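Local coordinates for protein GphF Dehydratase 1 (Archangium violaceum, PDB 6MBF) that probably dehydrates polyketide chain intermediates in the gephyronic acid polyketide synthase and is implicated in the rearrangement of the resulting olefin, at residues D72-D78 with R127-L133; H182-Q186 with A201-C206; R240-V244 with L266-E270; I232-A236 with L273-V277. All coordinates share one frame. Where two conformers were deposited one is given. Residue numbers count along the deposited sequence, not the author numbering.

Contact 1 (D72-D78 with R127-L133); sequences DTLIVED and RIARRQL
Strands 73-77 and 127-131 run antiparallel, their axes 4.7 Å apart at closest approach and their directions 156° apart. T73 pairs with R131, I75 with A129 and E77 with R127 as hydrogen-bonded pairs; L74-R130 and V76-I128 between them are non-hydrogen-bonded. Every backbone donor and acceptor of the three hydrogen-bonded pairs is used: T73 N to R131 O (2.8 Å) and R131 N to T73 O (3.2 Å), I75 N to A129 O (2.9 Å) and A129 N to I75 O (3.0 Å), E77 N to R127 O and R127 N to E77 O (both 2.9 Å). Helix 52-65 covers L74 and V76 on one face, where L74 CD2 (rotamer m,t) lies over the guanidinium of extended R130 (t,t,t), 3.9 Å from R130 CD. On the face of T73, I75 and E77, I75 CB meets A129 CB at 4.1 Å. At D78, where the chain turns a corner with positive phi (59°), D78 OD1 accepts a hydrogen bond from R127 NE at 2.8 Å, part of a salt bridge. T73 OG1 bonds to E233, D72 OD2 to N69 ND2 and R130 NH2 to N69 O; R130 NE is buried without a partner. A saturated backbone ladder, expected in a hotdog-type dehydratase sheet, thus carries the pairing, while E77, R131 and R127 find outside charges in R231, E233 and E102.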
# COMPACT_ATOMS: atom_id res chain seq x y z
N ASP A 72 -4.08 17.25 10.94
CA ASP A 72 -4.63 16.09 11.63
C ASP A 72 -4.16 14.80 10.97
O ASP A 72 -3.84 14.77 9.78
CB ASP A 72 -6.16 16.15 11.63
CG ASP A 72 -6.70 17.28 12.48
OD1 ASP A 72 -7.93 17.50 12.47
OD2 ASP A 72 -5.89 17.97 13.15
N THR A 73 -4.13 13.73 11.76
CA THR A 73 -3.75 12.43 11.22
C THR A 73 -4.87 11.88 10.35
O THR A 73 -6.06 12.10 10.61
CB THR A 73 -3.45 11.45 12.35
OG1 THR A 73 -4.68 10.99 12.91
CG2 THR A 73 -2.60 12.10 13.44
N LEU A 74 -4.49 11.16 9.30
CA LEU A 74 -5.43 10.44 8.45
C LEU A 74 -5.43 8.97 8.84
O LEU A 74 -4.37 8.38 9.05
CB LEU A 74 -5.05 10.58 6.97
CG LEU A 74 -4.84 11.99 6.41
CD1 LEU A 74 -4.30 11.92 4.98
CD2 LEU A 74 -6.15 12.74 6.43
N ILE A 75 -6.62 8.37 8.93
CA ILE A 75 -6.76 7.02 9.45
C ILE A 75 -7.56 6.16 8.48
O ILE A 75 -8.59 6.60 7.94
CB ILE A 75 -7.45 7.03 10.83
CG1 ILE A 75 -6.61 7.85 11.83
CG2 ILE A 75 -7.65 5.62 11.33
CD1 ILE A 75 -7.44 8.45 12.95
N VAL A 76 -7.09 4.94 8.24
CA VAL A 76 -7.88 3.93 7.54
C VAL A 76 -7.90 2.69 8.43
O VAL A 76 -6.85 2.28 8.93
CB VAL A 76 -7.31 3.59 6.14
CG1 VAL A 76 -8.34 2.79 5.35
CG2 VAL A 76 -6.91 4.84 5.37
N GLU A 77 -9.08 2.12 8.65
CA GLU A 77 -9.21 0.94 9.49
C GLU A 77 -10.02 -0.14 8.79
O GLU A 77 -10.76 0.13 7.83
CB GLU A 77 -9.86 1.28 10.85
CG GLU A 77 -8.99 2.15 11.75
CD GLU A 77 -9.67 2.47 13.07
OE1 GLU A 77 -8.95 2.78 14.05
OE2 GLU A 77 -10.91 2.41 13.13
N ASP A 78 -9.87 -1.38 9.27
CA ASP A 78 -10.73 -2.50 8.87
C ASP A 78 -10.65 -2.74 7.36
O ASP A 78 -11.68 -2.95 6.71
CB ASP A 78 -12.19 -2.27 9.27
CG ASP A 78 -12.43 -2.37 10.75
OD1 ASP A 78 -13.39 -1.71 11.22
OD2 ASP A 78 -11.69 -3.10 11.43
N ARG A 127 -12.82 1.64 6.48
CA ARG A 127 -13.37 2.83 7.11
C ARG A 127 -12.29 3.91 7.16
O ARG A 127 -11.10 3.60 7.20
CB ARG A 127 -13.89 2.54 8.51
CG ARG A 127 -14.84 1.37 8.57
CD ARG A 127 -15.07 0.92 10.00
NE ARG A 127 -15.61 -0.44 10.05
CZ ARG A 127 -16.89 -0.74 9.91
NH1 ARG A 127 -17.78 0.22 9.69
NH2 ARG A 127 -17.29 -2.00 9.97
N ILE A 128 -12.72 5.17 7.14
CA ILE A 128 -11.78 6.28 7.19
C ILE A 128 -12.13 7.18 8.37
O ILE A 128 -13.29 7.26 8.80
CB ILE A 128 -11.75 7.10 5.88
CG1 ILE A 128 -13.17 7.44 5.41
CG2 ILE A 128 -10.97 6.35 4.78
CD1 ILE A 128 -13.19 8.40 4.23
N ALA A 129 -11.11 7.85 8.89
CA ALA A 129 -11.30 8.77 10.00
C ALA A 129 -10.16 9.78 9.99
O ALA A 129 -9.19 9.65 9.23
CB ALA A 129 -11.37 8.02 11.34
N ARG A 130 -10.29 10.79 10.84
CA ARG A 130 -9.33 11.86 10.95
C ARG A 130 -9.32 12.31 12.41
O ARG A 130 -10.38 12.43 13.02
CB ARG A 130 -9.70 13.01 10.01
CG ARG A 130 -8.61 14.00 9.74
CD ARG A 130 -8.89 14.67 8.42
NE ARG A 130 -8.08 15.86 8.23
CZ ARG A 130 -8.13 16.62 7.14
NH1 ARG A 130 -8.94 16.29 6.15
NH2 ARG A 130 -7.35 17.69 7.04
N ARG A 131 -8.13 12.52 12.96
CA ARG A 131 -8.01 12.86 14.37
C ARG A 131 -6.96 13.94 14.55
O ARG A 131 -5.93 13.94 13.88
CB ARG A 131 -7.63 11.62 15.21
CG ARG A 131 -7.52 11.89 16.69
CD ARG A 131 -7.14 10.65 17.48
NE ARG A 131 -5.74 10.28 17.32
CZ ARG A 131 -5.33 9.21 16.65
NH1 ARG A 131 -6.22 8.41 16.08
NH2 ARG A 131 -4.04 8.94 16.55
N GLN A 132 -7.23 14.87 15.47
CA GLN A 132 -6.26 15.93 15.75
C GLN A 132 -5.00 15.34 16.38
O GLN A 132 -5.07 14.42 17.19
CB GLN A 132 -6.88 16.99 16.66
CG GLN A 132 -6.43 18.40 16.33
CD GLN A 132 -7.40 19.47 16.83
OE1 GLN A 132 -8.62 19.31 16.76
NE2 GLN A 132 -6.85 20.57 17.34
N LEU A 133 -3.86 15.89 15.98
CA LEU A 133 -2.55 15.32 16.33
C LEU A 133 -2.31 15.17 17.83
O LEU A 133 -2.71 16.01 18.63
CB LEU A 133 -1.44 16.19 15.71
CG LEU A 133 -1.61 17.71 15.86
CD1 LEU A 133 -0.90 18.23 17.11
CD2 LEU A 133 -1.13 18.43 14.61

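Contact 2 (H182-Q186 with A201-C206); sequences HVCLQ and ALLDAC
Two apolar side chains of an extended segment, V183 and L185, press against one side of a helix here. Strand 182-184 and helix 201-206 approach to 8.4 Å between axes and run nearly antiparallel, at 158°; the nearest CA pairs, V183-A205 and L185-L202, are each 6.5 Å apart. V183 points its CA-to-CB bond at the helix and, with chi1 near -44° (m), sits in a hollow lined by L202, A205 and C206. V183 CG1 rests 3.9 Å from A205 CB, and V183 CG2 lies 3.8 Å from L202 CG and 4.2 Å from C206 SG. Such a helix lying across a curved antiparallel sheet is the hallmark of the hotdog fold, to whose clan this dehydratase belongs, and helix 200-214 plays that part: L202 also touches V242 and L266 on adjoining strands, and C206 touches V244. Beyond the strand end, L185 leaves sideways, but its mt rotamer (chi1 -62°, chi2 176°) brings the tip back to the helix. There L185 CD2 settles 3.8 Å from A201 CB, 3.7 Å from L202 N and 4.0 Å from L202 CB. The alanines at 201 and 205, one helical turn apart, keep this surface low where the bulkier V183 and L185 come down. L202 (t,t) flanks both, touching V183 through CG and L185 through CB.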
# COMPACT_ATOMS: atom_id res chain seq x y z
N HIS A 182 15.71 1.17 5.76
CA HIS A 182 15.79 2.53 5.27
C HIS A 182 15.28 2.52 3.83
O HIS A 182 15.85 1.81 2.99
CB HIS A 182 17.24 3.03 5.35
CG HIS A 182 17.46 4.37 4.72
ND1 HIS A 182 18.67 4.75 4.17
CD2 HIS A 182 16.62 5.43 4.54
CE1 HIS A 182 18.57 5.98 3.70
NE2 HIS A 182 17.34 6.41 3.92
N VAL A 183 14.19 3.24 3.57
CA VAL A 183 13.59 3.29 2.24
C VAL A 183 13.62 4.74 1.76
O VAL A 183 13.39 5.68 2.53
CB VAL A 183 12.15 2.72 2.17
CG1 VAL A 183 12.02 1.43 2.93
CG2 VAL A 183 11.11 3.72 2.59
N CYS A 184 13.91 4.90 0.47
CA CYS A 184 14.06 6.23 -0.10
C CYS A 184 13.59 6.20 -1.54
O CYS A 184 14.01 5.33 -2.32
CB CYS A 184 15.52 6.69 -0.01
SG CYS A 184 15.77 8.41 -0.44
N LEU A 185 12.71 7.12 -1.89
CA LEU A 185 12.27 7.23 -3.27
C LEU A 185 13.36 7.86 -4.13
O LEU A 185 14.20 8.62 -3.64
CB LEU A 185 11.00 8.06 -3.38
CG LEU A 185 9.78 7.51 -2.64
CD1 LEU A 185 8.65 8.48 -2.75
CD2 LEU A 185 9.39 6.13 -3.16
N GLN A 186 13.36 7.51 -5.41
CA GLN A 186 14.28 8.12 -6.35
C GLN A 186 13.55 8.32 -7.67
O GLN A 186 12.36 7.99 -7.81
CB GLN A 186 15.55 7.28 -6.55
CG GLN A 186 16.47 7.17 -5.33
CD GLN A 186 17.03 8.52 -4.88
OE1 GLN A 186 17.18 9.44 -5.68
NE2 GLN A 186 17.36 8.63 -3.60
N ALA A 201 4.74 3.70 -3.73
CA ALA A 201 6.05 3.08 -3.87
C ALA A 201 6.78 3.03 -2.53
O ALA A 201 7.50 2.06 -2.24
CB ALA A 201 6.90 3.83 -4.90
N LEU A 202 6.62 4.07 -1.71
CA LEU A 202 7.29 4.09 -0.42
C LEU A 202 6.67 3.07 0.54
O LEU A 202 7.38 2.30 1.19
CB LEU A 202 7.25 5.50 0.17
CG LEU A 202 8.09 5.75 1.43
CD1 LEU A 202 8.56 7.18 1.46
CD2 LEU A 202 7.29 5.44 2.68
N LEU A 203 5.34 3.04 0.64
CA LEU A 203 4.73 2.07 1.54
C LEU A 203 4.96 0.64 1.06
O LEU A 203 5.23 -0.25 1.87
CB LEU A 203 3.24 2.36 1.72
CG LEU A 203 2.56 1.49 2.77
CD1 LEU A 203 3.21 1.67 4.15
CD2 LEU A 203 1.05 1.79 2.82
N ASP A 204 4.90 0.41 -0.26
CA ASP A 204 5.24 -0.92 -0.78
C ASP A 204 6.66 -1.32 -0.39
O ASP A 204 6.90 -2.49 -0.06
CB ASP A 204 5.09 -0.96 -2.30
CG ASP A 204 5.64 -2.24 -2.89
OD1 ASP A 204 4.97 -3.29 -2.77
OD2 ASP A 204 6.75 -2.20 -3.47
N ALA A 205 7.61 -0.39 -0.44
CA ALA A 205 8.97 -0.70 -0.02
C ALA A 205 9.01 -1.14 1.44
O ALA A 205 9.73 -2.09 1.79
CB ALA A 205 9.88 0.51 -0.25
N CYS A 206 8.23 -0.50 2.30
CA CYS A 206 8.16 -0.93 3.70
C CYS A 206 7.58 -2.33 3.81
O CYS A 206 8.08 -3.16 4.58
CB CYS A 206 7.34 0.07 4.52
SG CYS A 206 8.06 1.73 4.62

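Contact 3 (R240-V244 with L266-E270); sequences REVRV and LFDME
A methionine methyl lying over one face of an arginine guanidinium is the striking feature: M269 CE is 3.4 Å from R243 CZ. It sits at the open end of the beta hairpin formed by strands 241-248 and 259-267, part of the antiparallel sheet of this hotdog-fold dehydratase. Pairing is antiparallel but short, and the touching parts diverge, with end-to-end directions 129° apart. R243 and F267 form the hydrogen-bonded pair (R243 N to F267 O 2.9 Å, F267 N to R243 O 2.8 Å), followed by the non-hydrogen-bonded pair V244-L266. On the face of V244 and L266, V244 CG2 meets L266 CD1 at 3.9 Å; V242 CG2 also reaches L266 CG at 4.3 Å. Helix 200-214 covers these residues through L202 and C206. Past F267, segment 266-270 turns aside, with D268 OD1 accepting from E270 N at 2.9 Å in an Asx turn and D268 OD2 salt-bridged to R272. M269 (m,m,m) folds back so that M269 CE comes 3.7 Å from E241 OE2, which is hydrogen-bonded to H182 NE2. Two waters complete the link: R243 NH1 donates to both (2.9 and 3.2 Å), and they donate in turn to D268 O and M269 O, each at 2.8 Å.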
# COMPACT_ATOMS: atom_id res chain seq x y z
N ARG A 240 9.20 11.28 1.44
CA ARG A 240 9.96 10.59 0.39
C ARG A 240 10.96 9.58 0.94
O ARG A 240 11.54 8.83 0.15
CB ARG A 240 10.72 11.60 -0.48
CG ARG A 240 9.91 12.82 -0.92
CD ARG A 240 10.66 13.62 -1.98
NE ARG A 240 11.93 14.16 -1.49
CZ ARG A 240 12.84 14.74 -2.27
NH1 ARG A 240 12.62 14.84 -3.58
NH2 ARG A 240 13.97 15.21 -1.75
N GLU A 241 11.16 9.54 2.25
CA GLU A 241 12.27 8.80 2.83
C GLU A 241 11.94 8.53 4.29
O GLU A 241 11.58 9.46 5.02
CB GLU A 241 13.58 9.59 2.70
CG GLU A 241 14.81 8.84 3.18
CD GLU A 241 16.10 9.61 2.92
OE1 GLU A 241 16.03 10.80 2.53
OE2 GLU A 241 17.18 9.03 3.14
N VAL A 242 12.05 7.26 4.71
CA VAL A 242 11.78 6.88 6.09
C VAL A 242 12.75 5.80 6.53
O VAL A 242 13.37 5.11 5.71
CB VAL A 242 10.34 6.36 6.32
CG1 VAL A 242 9.29 7.45 6.04
CG2 VAL A 242 10.08 5.12 5.48
N ARG A 243 12.87 5.65 7.83
CA ARG A 243 13.32 4.42 8.44
C ARG A 243 12.10 3.72 9.00
O ARG A 243 11.24 4.35 9.63
CB ARG A 243 14.36 4.67 9.53
CG ARG A 243 15.67 5.24 9.00
CD ARG A 243 16.73 5.21 10.09
NE ARG A 243 18.03 5.69 9.62
CZ ARG A 243 18.43 6.96 9.67
NH1 ARG A 243 17.63 7.90 10.18
NH2 ARG A 243 19.62 7.30 9.21
N VAL A 244 11.99 2.42 8.76
CA VAL A 244 10.79 1.68 9.13
C VAL A 244 11.19 0.56 10.08
O VAL A 244 12.14 -0.18 9.82
CB VAL A 244 10.04 1.13 7.90
CG1 VAL A 244 10.99 0.34 6.98
CG2 VAL A 244 8.86 0.28 8.35
N LEU A 266 6.71 3.83 10.72
CA LEU A 266 7.54 4.60 9.80
C LEU A 266 7.98 5.90 10.47
O LEU A 266 7.14 6.61 11.03
CB LEU A 266 6.78 4.90 8.50
CG LEU A 266 6.53 3.78 7.48
CD1 LEU A 266 5.71 2.63 8.04
CD2 LEU A 266 5.82 4.37 6.27
N PHE A 267 9.27 6.21 10.38
CA PHE A 267 9.84 7.40 11.00
C PHE A 267 10.55 8.24 9.95
O PHE A 267 11.15 7.70 9.01
CB PHE A 267 10.84 7.04 12.11
CG PHE A 267 10.24 6.22 13.21
CD1 PHE A 267 9.75 6.82 14.36
CD2 PHE A 267 10.17 4.84 13.09
CE1 PHE A 267 9.19 6.06 15.37
CE2 PHE A 267 9.62 4.07 14.10
CZ PHE A 267 9.13 4.68 15.24
N ASP A 268 10.51 9.57 10.10
CA ASP A 268 11.33 10.37 9.20
C ASP A 268 12.79 10.26 9.64
O ASP A 268 13.13 9.59 10.62
CB ASP A 268 10.82 11.81 9.13
CG ASP A 268 10.95 12.59 10.44
OD1 ASP A 268 11.76 12.22 11.33
OD2 ASP A 268 10.23 13.60 10.58
N MET A 269 13.69 10.91 8.88
CA MET A 269 15.11 10.76 9.17
C MET A 269 15.54 11.47 10.45
O MET A 269 16.70 11.32 10.87
CB MET A 269 15.93 11.23 7.97
CG MET A 269 15.60 10.47 6.69
SD MET A 269 15.73 8.67 6.87
CE MET A 269 17.50 8.45 6.73
N GLU A 270 14.65 12.23 11.09
CA GLU A 270 14.90 12.79 12.41
C GLU A 270 14.35 11.92 13.53
O GLU A 270 14.46 12.30 14.70
CB GLU A 270 14.31 14.20 12.51
CG GLU A 270 14.62 15.10 11.32
CD GLU A 270 16.10 15.35 11.13
OE1 GLU A 270 16.83 15.40 12.14
OE2 GLU A 270 16.54 15.50 9.97
O HOH W 1 15.03 7.72 11.38
O HOH W 2 19.26 10.62 9.91

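Contact 4 (I232-A236 with L273-V277); sequences IELRA and LVASV
Strands 232-234 and 273-277 lie antiparallel, 169° between directions and 4.7 Å between axes. E233-S276 is the hydrogen-bonded pair, 2.9 Å for both E233 N to S276 O and S276 N to E233 O; I232-V277 and L234-A275 are non-hydrogen-bonded, and R235 N to V274 O (2.7 Å) extends the ladder. On the face of I232, L234, A275 and V277, I232 in a tt rotamer brings CD1 4.0 Å from V277 CG2. The end of L234 (t, p) comes nearer strand 273-277, setting L234 CD1 3.9 Å from A275 CB and 4.2 Å from V274 CG1. On the face of E233 and S276, extended E233 (chi1 and chi2 t) carries its carboxylate off to R131, T73 and R231. S276 in p puts OG 3.7 Å from E233 CB and 3.3 Å from a water that accepts from R235 NE at 2.7 Å. R235 (m, t, t) lays one guanidinium face over L273 CD2, 3.5 Å from R235 NE. V274, with psi -40°, and A275 both face L266 of the adjoining strand: a classic beta bulge in the antiparallel sheet of a hotdog-type dehydratase.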
# COMPACT_ATOMS: atom_id res chain seq x y z
N ILE A 232 -4.13 1.84 9.50
CA ILE A 232 -2.98 2.64 9.09
C ILE A 232 -3.27 4.09 9.46
O ILE A 232 -4.38 4.58 9.22
CB ILE A 232 -2.65 2.49 7.59
CG1 ILE A 232 -1.47 3.39 7.23
CG2 ILE A 232 -3.85 2.81 6.72
CD1 ILE A 232 -0.88 3.12 5.84
N GLU A 233 -2.30 4.75 10.08
CA GLU A 233 -2.43 6.15 10.44
C GLU A 233 -1.26 6.94 9.87
O GLU A 233 -0.11 6.51 9.98
CB GLU A 233 -2.49 6.32 11.96
CG GLU A 233 -2.71 7.75 12.38
CD GLU A 233 -3.07 7.84 13.84
OE1 GLU A 233 -2.72 6.91 14.59
OE2 GLU A 233 -3.73 8.83 14.22
N LEU A 234 -1.56 8.06 9.23
CA LEU A 234 -0.54 8.90 8.60
C LEU A 234 -0.49 10.26 9.28
O LEU A 234 -1.52 10.94 9.39
CB LEU A 234 -0.83 9.08 7.11
CG LEU A 234 0.18 9.88 6.29
CD1 LEU A 234 1.53 9.16 6.20
CD2 LEU A 234 -0.36 10.15 4.90
N ARG A 235 0.70 10.66 9.73
CA ARG A 235 0.88 11.91 10.46
C ARG A 235 1.58 12.99 9.67
O ARG A 235 1.60 14.14 10.13
CB ARG A 235 1.67 11.67 11.75
CG ARG A 235 1.19 10.52 12.58
CD ARG A 235 1.81 10.57 13.97
NE ARG A 235 1.15 9.66 14.89
CZ ARG A 235 1.11 9.82 16.20
NH1 ARG A 235 1.70 10.88 16.75
NH2 ARG A 235 0.49 8.94 16.97
N ALA A 236 2.22 12.66 8.56
CA ALA A 236 2.86 13.66 7.71
C ALA A 236 2.63 13.26 6.26
O ALA A 236 2.72 12.08 5.91
CB ALA A 236 4.36 13.77 8.00
N LEU A 273 7.72 10.05 14.21
CA LEU A 273 6.78 9.09 13.62
C LEU A 273 6.00 9.70 12.47
O LEU A 273 5.38 10.76 12.62
CB LEU A 273 5.82 8.58 14.69
CG LEU A 273 4.88 7.47 14.21
CD1 LEU A 273 5.66 6.18 14.02
CD2 LEU A 273 3.73 7.27 15.21
N VAL A 274 6.02 9.03 11.32
CA VAL A 274 5.31 9.45 10.12
C VAL A 274 4.03 8.65 9.91
O VAL A 274 3.01 9.19 9.50
CB VAL A 274 6.25 9.33 8.90
CG1 VAL A 274 5.46 9.36 7.60
CG2 VAL A 274 7.29 10.43 8.93
N ALA A 275 4.07 7.34 10.17
CA ALA A 275 2.92 6.50 9.91
C ALA A 275 3.03 5.23 10.73
O ALA A 275 4.12 4.81 11.12
CB ALA A 275 2.80 6.16 8.42
N SER A 276 1.89 4.59 10.96
CA SER A 276 1.86 3.34 11.72
C SER A 276 0.87 2.39 11.08
O SER A 276 -0.24 2.79 10.71
CB SER A 276 1.48 3.57 13.18
OG SER A 276 0.20 4.16 13.26
N VAL A 277 1.27 1.13 10.98
CA VAL A 277 0.48 0.08 10.34
C VAL A 277 0.30 -1.04 11.35
O VAL A 277 1.29 -1.61 11.84
CB VAL A 277 1.16 -0.46 9.06
CG1 VAL A 277 0.33 -1.59 8.48
CG2 VAL A 277 1.34 0.66 8.02
O HOH W 3 0.57 7.38 13.51

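In the fold
All four contacts reach one long antiparallel sheet, in which strands 121-131, 73-81, 224-234, 273-284, 259-267, 241-248 and 178-184 follow side by side. Contact 1 closes first along the chain, then contact 2; contact 3 falls within the interval spanned by contact 4. Centres of contacts 1 and 4 are 10 Å apart, as are those of 4 and 3, with 9 Å between 3 and 2, whereas 1 and 2 stand 22 Å apart. The seam between the two hotdog-like halves probably runs between contacts 1 and 4, where strands 73-81 and 224-234 pair and R131 and T73 meet E233, consistent with a double-hotdog dehydratase. Contact 2 adds helix 200-214, whose L203 also touches I232 of contact 4.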